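PDB 4XKY: dihydrodipicolinate synthase from Bacteroides thetaiotaomicron, which probably acts as a pyruvate-dependent, Schiff-base-forming lyase or synthase of the DapA family, such as dihydrodipicolinate synthase or N-acetylneuraminate lyase. Local coordinates for residues A[48-53]-A[257-262]. Numbering follows the deposited sequence.
Sequences TGESQS and SYLKGL
In this TIM barrel of the DapA family, the loop that follows strand 42-44 packs against the start of helix 257-268, near the predicted active site. Thr48, a predicted pyruvate-binding residue with its side chain about 7 Å from that of Lys164, the predicted Schiff-base lysine, suits its place because it offers both a hydroxyl and a methyl. OG1, beside the backbone N (chi1 -62°), meets Tyr258 OH in a 2.7 Å hydrogen bond at the edge of the ring and in its plane; either hydroxyl could donate. CG2, left anti to the backbone N, also packs on Leu262, 3.8 Å from its CD2. Leu259, branched and pointing at the loop, rests its CD1 3.5 Å from Thr48 O. Glu50 has left-handed backbone angles (phi 58°), and a glutamate suits this position because its methylenes can lie on Leu259 while OE2 forms a salt bridge with Lys263, further along the helix, and OE1 accepts from Ala277 N. An alanine here, without CG and the carboxylate, would lose that salt bridge and the packing on Leu259, and would probably hold the loop less firmly to the helix. The extended Glu50 side chain crosses that of Leu259 at about a right angle, its CG 3.6 Å from Leu259 CD2.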
loop_
_atom_site.group_PDB
_atom_site.type_symbol
_atom_site.label_atom_id
_atom_site.label_comp_id
_atom_site.label_asym_id
_atom_site.label_seq_id
_atom_site.Cartn_x
_atom_site.Cartn_y
_atom_site.Cartn_z
ATOM N N THR A 48 1.647 -20.572 9.100
ATOM C CA THR A 48 0.838 -21.784 9.114
ATOM C C THR A 48 0.525 -22.339 10.526
ATOM O O THR A 48 -0.554 -22.940 10.737
ATOM C CB THR A 48 1.517 -22.858 8.250
ATOM O OG1 THR A 48 1.595 -22.372 6.906
ATOM C CG2 THR A 48 0.731 -24.105 8.241
ATOM N N GLY A 49 1.456 -22.101 11.456
ATOM C CA GLY A 49 1.330 -22.465 12.882
ATOM C C GLY A 49 0.605 -21.435 13.734
ATOM O O GLY A 49 0.555 -21.576 14.959
ATOM N N GLU A 50 0.067 -20.388 13.095
ATOM C CA GLU A 50 -0.732 -19.346 13.792
ATOM C C GLU A 50 0.052 -18.637 14.936
ATOM O O GLU A 50 -0.539 -18.264 15.950
ATOM C CB GLU A 50 -2.023 -19.983 14.390
ATOM C CG GLU A 50 -3.107 -20.358 13.398
ATOM C CD GLU A 50 -4.191 -21.258 13.999
ATOM O OE1 GLU A 50 -5.235 -20.765 14.506
ATOM O OE2 GLU A 50 -3.986 -22.483 13.948
ATOM N N SER A 51 1.360 -18.448 14.821
ATOM C CA SER A 51 2.129 -18.065 16.038
ATOM C C SER A 51 1.652 -16.741 16.665
ATOM O O SER A 51 1.442 -16.627 17.882
ATOM C CB SER A 51 3.627 -17.953 15.778
ATOM O OG SER A 51 4.304 -17.704 17.016
ATOM N N GLN A 52 1.460 -15.747 15.818
ATOM C CA GLN A 52 1.077 -14.424 16.304
ATOM C C GLN A 52 -0.220 -14.447 17.119
ATOM O O GLN A 52 -0.328 -13.721 18.121
ATOM C CB GLN A 52 0.904 -13.473 15.129
ATOM C CG GLN A 52 -0.224 -13.897 14.198
ATOM C CD GLN A 52 0.000 -13.457 12.767
ATOM O OE1 GLN A 52 0.932 -12.705 12.475
ATOM N NE2 GLN A 52 -0.857 -13.927 11.864
ATOM N N SER A 53 -1.176 -15.293 16.714
ATOM C CA SER A 53 -2.529 -15.259 17.304
ATOM C C SER A 53 -2.669 -16.140 18.558
ATOM O O SER A 53 -3.668 -16.087 19.270
ATOM C CB SER A 53 -3.581 -15.593 16.236
ATOM O OG SER A 53 -3.660 -16.996 16.041
ATOM N N SER A 257 -8.638 -18.548 4.386
ATOM C CA SER A 257 -9.068 -19.792 3.760
ATOM C C SER A 257 -7.974 -20.857 3.647
ATOM O O SER A 257 -8.275 -22.062 3.694
ATOM C CB SER A 257 -9.688 -19.533 2.381
ATOM O OG SER A 257 -8.840 -18.712 1.619
ATOM N N TYR A 258 -6.724 -20.440 3.486
ATOM C CA TYR A 258 -5.624 -21.399 3.426
ATOM C C TYR A 258 -5.546 -22.202 4.722
ATOM O O TYR A 258 -5.593 -23.400 4.714
ATOM C CB TYR A 258 -4.302 -20.700 3.120
ATOM C CG TYR A 258 -3.062 -21.451 3.527
ATOM C CD1 TYR A 258 -2.644 -22.589 2.858
ATOM C CD2 TYR A 258 -2.268 -20.983 4.564
ATOM C CE1 TYR A 258 -1.477 -23.254 3.228
ATOM C CE2 TYR A 258 -1.107 -21.629 4.943
ATOM C CZ TYR A 258 -0.718 -22.774 4.285
ATOM O OH TYR A 258 0.449 -23.403 4.678
ATOM N N LEU A 259 -5.484 -21.503 5.834
ATOM C CA LEU A 259 -5.329 -22.127 7.141
ATOM C C LEU A 259 -6.546 -22.993 7.520
ATOM O O LEU A 259 -6.402 -24.122 7.975
ATOM C CB LEU A 259 -5.117 -21.034 8.172
ATOM C CG LEU A 259 -5.152 -21.521 9.613
ATOM C CD1 LEU A 259 -3.942 -22.389 9.908
ATOM C CD2 LEU A 259 -5.252 -20.348 10.560
ATOM N N LYS A 260 -7.736 -22.445 7.335
ATOM C CA LYS A 260 -8.954 -23.155 7.634
ATOM C C LYS A 260 -9.091 -24.426 6.813
ATOM O O LYS A 260 -9.546 -25.432 7.311
ATOM C CB LYS A 260 -10.156 -22.246 7.426
ATOM C CG LYS A 260 -10.262 -21.217 8.518
ATOM C CD LYS A 260 -10.915 -19.924 8.082
ATOM C CE LYS A 260 -12.361 -19.826 8.424
ATOM N NZ LYS A 260 -12.629 -18.409 8.795
ATOM N N GLY A 261 -8.740 -24.341 5.537
ATOM C CA GLY A 261 -8.815 -25.470 4.648
ATOM C C GLY A 261 -7.821 -26.545 4.999
ATOM O O GLY A 261 -8.183 -27.728 5.087
ATOM N N LEU A 262 -6.568 -26.147 5.180
ATOM C CA LEU A 262 -5.530 -27.074 5.620
ATOM C C LEU A 262 -5.928 -27.807 6.887
ATOM O O LEU A 262 -5.893 -29.014 6.955
ATOM C CB LEU A 262 -4.249 -26.310 5.907
ATOM C CG LEU A 262 -2.987 -27.111 6.135
ATOM C CD1 LEU A 262 -2.680 -27.921 4.895
ATOM C CD2 LEU A 262 -1.830 -26.166 6.433
#